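Local structure of PppA (Pseudomonas aeruginosa, 6JKV) at residues G69-V72 with S73-V77; L96-G99 with L100-N104. The protein is a regulatory component of the type VI secretion system and probably acts as a manganese-dependent PP2C-family serine/threonine protein phosphatase. One frame throughout, in Å; residues are numbered along the deposited sequence.

Interaction 1. Residues G69-V72 with S73-V77; sequences GDFV and SSLIV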
loop_
_atom_site.group_PDB
_atom_site.type_symbol
_atom_site.label_atom_id
_atom_site.label_comp_id
_atom_site.label_asym_id
_atom_site.label_seq_id
_atom_site.Cartn_x
_atom_site.Cartn_y
_atom_site.Cartn_z
ATOM N N GLY A 69 9.806 12.531 1.860
ATOM C CA GLY A 69 8.858 11.457 1.512
ATOM C C GLY A 69 9.371 10.107 1.963
ATOM O O GLY A 69 8.615 9.374 2.619
ATOM N N ASP A 70 10.628 9.793 1.640
ATOM C CA ASP A 70 11.246 8.490 1.995
ATOM C C ASP A 70 11.403 8.405 3.516
ATOM O O ASP A 70 11.228 7.301 4.069
ATOM C CB ASP A 70 12.567 8.264 1.258
ATOM C CG ASP A 70 13.549 9.421 1.320
ATOM O OD1 ASP A 70 13.200 10.482 1.888
ATOM O OD2 ASP A 70 14.657 9.251 0.772
ATOM N N PHE A 71 11.708 9.527 4.168
ATOM C CA PHE A 71 11.727 9.631 5.647
ATOM C C PHE A 71 10.399 9.119 6.219
ATOM O O PHE A 71 10.414 8.260 7.125
ATOM C CB PHE A 71 11.998 11.071 6.078
ATOM C CG PHE A 71 11.581 11.396 7.489
ATOM C CD1 PHE A 71 12.252 10.848 8.568
ATOM C CD2 PHE A 71 10.516 12.248 7.738
ATOM C CE1 PHE A 71 11.867 11.149 9.865
ATOM C CE2 PHE A 71 10.127 12.541 9.034
ATOM C CZ PHE A 71 10.807 11.997 10.099
ATOM N N VAL A 72 9.274 9.613 5.707
ATOM C CA VAL A 72 7.931 9.265 6.255
ATOM C C VAL A 72 7.607 7.806 5.910
ATOM O O VAL A 72 7.120 7.081 6.788
ATOM C CB VAL A 72 6.843 10.224 5.747
ATOM C CG1 VAL A 72 5.485 9.847 6.304
ATOM C CG2 VAL A 72 7.157 11.672 6.091
ATOM N N SER A 73 7.861 7.379 4.675
ATOM C CA SER A 73 7.486 6.014 4.217
ATOM C C SER A 73 8.306 4.974 4.987
ATOM O O SER A 73 7.725 3.955 5.387
ATOM C CB SER A 73 7.607 5.855 2.711
ATOM O OG SER A 73 8.948 5.965 2.251
ATOM N N SER A 74 9.593 5.244 5.229
ATOM C CA SER A 74 10.486 4.323 5.971
ATOM C C SER A 74 10.076 4.305 7.444
ATOM O O SER A 74 10.068 3.204 8.028
ATOM C CB SER A 74 11.940 4.660 5.781
ATOM O OG SER A 74 12.159 6.034 5.993
ATOM N N LEU A 75 9.734 5.466 8.016
ATOM C CA LEU A 75 9.253 5.561 9.422
ATOM C C LEU A 75 7.977 4.722 9.572
ATOM O O LEU A 75 7.805 4.056 10.611
ATOM C CB LEU A 75 8.996 7.021 9.813
ATOM C CG LEU A 75 8.441 7.214 11.228
ATOM C CD1 LEU A 75 9.379 6.622 12.268
ATOM C CD2 LEU A 75 8.172 8.682 11.529
ATOM N N ILE A 76 7.099 4.770 8.575
ATOM C CA ILE A 76 5.863 3.945 8.561
ATOM C C ILE A 76 6.253 2.467 8.660
ATOM O O ILE A 76 5.741 1.775 9.562
ATOM C CB ILE A 76 5.025 4.235 7.305
ATOM C CG1 ILE A 76 4.218 5.526 7.453
ATOM C CG2 ILE A 76 4.133 3.056 6.962
ATOM C CD1 ILE A 76 3.618 6.007 6.158
ATOM N N VAL A 77 7.101 1.995 7.744
ATOM C CA VAL A 77 7.397 0.541 7.620
ATOM C C VAL A 77 8.122 0.081 8.889
ATOM O O VAL A 77 7.792 -1.006 9.385
ATOM C CB VAL A 77 8.162 0.185 6.327
ATOM C CG1 VAL A 77 7.339 0.505 5.083
ATOM C CG2 VAL A 77 9.511 0.861 6.250
#

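Interaction 2. Residues L96-G99 with L100-N104; sequences LRTG and LAQVN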
loop_
_atom_site.group_PDB
_atom_site.type_symbol
_atom_site.label_atom_id
_atom_site.label_comp_id
_atom_site.label_asym_id
_atom_site.label_seq_id
_atom_site.Cartn_x
_atom_site.Cartn_y
_atom_site.Cartn_z
ATOM N N LEU A 96 -2.064 -1.426 15.065
ATOM C CA LEU A 96 -1.595 -0.822 13.791
ATOM C C LEU A 96 -2.107 0.616 13.692
ATOM O O LEU A 96 -1.300 1.508 13.347
ATOM C CB LEU A 96 -2.074 -1.653 12.600
ATOM C CG LEU A 96 -1.510 -3.070 12.505
ATOM C CD1 LEU A 96 -2.338 -3.899 11.546
ATOM C CD2 LEU A 96 -0.053 -3.055 12.069
ATOM N N ARG A 97 -3.394 0.821 13.981
ATOM C CA ARG A 97 -4.028 2.164 13.964
ATOM C C ARG A 97 -3.261 3.111 14.890
ATOM O O ARG A 97 -2.975 4.256 14.469
ATOM C CB ARG A 97 -5.494 2.103 14.398
ATOM C CG ARG A 97 -6.424 1.557 13.328
ATOM C CD ARG A 97 -7.841 1.471 13.840
ATOM N NE ARG A 97 -8.823 1.218 12.795
ATOM C CZ ARG A 97 -9.424 2.153 12.064
ATOM N NH1 ARG A 97 -9.130 3.436 12.229
ATOM N NH2 ARG A 97 -10.331 1.801 11.167
ATOM N N THR A 98 -2.938 2.654 16.100
ATOM C CA THR A 98 -2.266 3.488 17.124
ATOM C C THR A 98 -0.862 3.837 16.636
ATOM O O THR A 98 -0.453 5.012 16.788
ATOM C CB THR A 98 -2.214 2.799 18.493
ATOM O OG1 THR A 98 -3.550 2.615 18.955
ATOM C CG2 THR A 98 -1.445 3.615 19.508
ATOM N N GLY A 99 -0.149 2.850 16.086
ATOM C CA GLY A 99 1.192 3.055 15.520
ATOM C C GLY A 99 1.171 4.110 14.431
ATOM O O GLY A 99 2.086 4.946 14.394
ATOM N N LEU A 100 0.152 4.076 13.574
ATOM C CA LEU A 100 0.019 5.040 12.458
ATOM C C LEU A 100 -0.302 6.436 13.008
ATOM O O LEU A 100 0.267 7.426 12.483
ATOM C CB LEU A 100 -1.039 4.534 11.476
ATOM C CG LEU A 100 -0.593 3.322 10.652
ATOM C CD1 LEU A 100 -1.707 2.851 9.738
ATOM C CD2 LEU A 100 0.652 3.657 9.847
ATOM N N ALA A 101 -1.139 6.526 14.045
ATOM C CA ALA A 101 -1.434 7.818 14.707
ATOM C C ALA A 101 -0.130 8.436 15.233
ATOM O O ALA A 101 0.094 9.647 15.003
ATOM C CB ALA A 101 -2.451 7.639 15.804
ATOM N N GLN A 102 0.709 7.625 15.884
ATOM C CA GLN A 102 1.999 8.089 16.458
ATOM C C GLN A 102 2.929 8.555 15.332
ATOM O O GLN A 102 3.595 9.596 15.509
ATOM C CB GLN A 102 2.689 6.988 17.262
ATOM C CG GLN A 102 1.896 6.490 18.460
ATOM C CD GLN A 102 2.417 5.170 18.986
ATOM O OE1 GLN A 102 3.229 4.488 18.352
ATOM N NE2 GLN A 102 1.930 4.781 20.157
ATOM N N VAL A 103 2.973 7.812 14.222
ATOM C CA VAL A 103 3.795 8.195 13.041
ATOM C C VAL A 103 3.294 9.541 12.513
ATOM O O VAL A 103 4.132 10.426 12.221
ATOM C CB VAL A 103 3.769 7.114 11.950
ATOM C CG1 VAL A 103 4.347 7.642 10.651
ATOM C CG2 VAL A 103 4.510 5.863 12.388
ATOM N N ASN A 104 1.973 9.684 12.391
ATOM C CA ASN A 104 1.333 10.919 11.870
ATOM C C ASN A 104 1.768 12.116 12.716
ATOM O O ASN A 104 2.152 13.157 12.140
ATOM C CB ASN A 104 -0.190 10.798 11.850
ATOM C CG ASN A 104 -0.857 11.989 11.198
ATOM O OD1 ASN A 104 -0.812 12.134 9.979
ATOM N ND2 ASN A 104 -1.473 12.844 11.998
#

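Interaction 1. Residues G69-V72 with S73-V77
Ile76 folds back against Val72, one turn earlier in helix 69-82, and touches it along most of its length. Its CB sits 3.6 Å from Val72 O, the carbonyl oxygen that also takes the backbone N-H of Ile76. CG1 comes closer to Val72 O, at 3.4 Å, because it lies beside its own backbone N, opposite the carbonyl carbon (chi1 -79°), and this turns the longer branch toward the preceding turn. CD1 then completes the reach, 4.3 Å from CG1 of Val72. Two beta-branched hydrocarbon residues, which have no polar group to satisfy, suit this buried side, where both rest on Ser121 of strand 120-129.

On the next flank Phe71 and Leu75 repeat the four-residue spacing, again at van der Waals range. Leu75 CD2 approaches the ring obliquely, 4.5 Å from Phe71 CZ, while the ring also receives Arg114 in a cation-pi contact and Leu75 lies on Arg106 and Val107 of helix 89-114.

Serines and an aspartate supply the polar groups. Ser74 sends two donors to one acceptor: its N bonds to Asp70 O at 2.9 Å, and its OG, tucked between N and the carbonyl carbon (chi1 49°), bonds to Asp70 O as well, at 2.5 Å, a length too short to be trusted exactly. Ser73, small enough to be buried, lies on Ala47 of strand 46-51. Asp70 suits the first turn, since OD1 accepts weak bonds from Phe71 N and Ala67 N, and OD2 shares a weak bond with His66 ND1. Gly69 begins the helix close to the metal-binding Gly62. Hydrocarbon from Val72 and Ile76 thus fills the buried flank, while the side-chain oxygens find partners in different places: Ser74 OG on the preceding turn, Ser73 OG on Glu45 O, and the Asp70 carboxylate at the end of the helix nearest the manganese site.

Interaction 2. Residues L96-G99 with L100-N104
Thr98 and Gln102 make a local i to i+4 contact on the solvent-facing side of helix 89-114, while Leu96, Leu100 and Val103 of the same two turns look into the protein. The exposed pair meets through van der Waals contact; a threonine and a glutamine suit this side, their polar groups being tolerated by solvent while aliphatic parts pack. Gln102 CG lies beside its backbone N (chi1 -61°), which lays the start of the side chain over the preceding turn, 3.2 Å from Thr98 O. From there the chain runs on extended and crosses the threonine at a slant, so that NE2 stands 3.6 Å from the methyl Thr98 CG2 and OE1 passes 3.8 Å from Gly99 CA. The threonine hydroxyl is turned the other way and bonds to Gly94 O, leaving its methyl to face the glutamine.

Beneath them the helical backbone is regular: Gln102 N bonds to Thr98 O at 3.0 Å, with an N-H...O angle of 158°, and the neighbouring residues follow suit. On the buried side Leu100 CG closes on Leu96 O at 3.3 Å, and Val103 CG2 on Gly99 O, also at 3.3 Å. Leucines suit this side because their branched ends reach across to the sheet: Leu96 and Leu100 both lie on Leu125 of strand 120-129 and on Leu80 of helix 69-82. At the borders Arg97 forms a salt bridge with Glu198, and Asn104 bonds to Gly189 and His191. This is an amphipathic helix laid on the outer face of a beta sheet, as in the PP2C fold, where helices flank a central beta sandwich.

How the interactions relate
Interaction 1 comes first along the chain, in helix 69-82, and interaction 2 follows in the next helix, 89-114; their centres are 13 Å apart. The two helical stretches run roughly antiparallel, side by side on the sheet that contains strand 120-129. They touch directly: Val103 CG1 of interaction 2 packs 3.8 Å from Ile76 CG1 and 4.1 Å from Leu75 CD2 of interaction 1. The apolar flanks of both contacts therefore belong to one core between the helix pair and the sheet. Interaction 1 lies beside the manganese site, whereas interaction 2 is farther from it, in the longer helix that packs alongside on the same sheet.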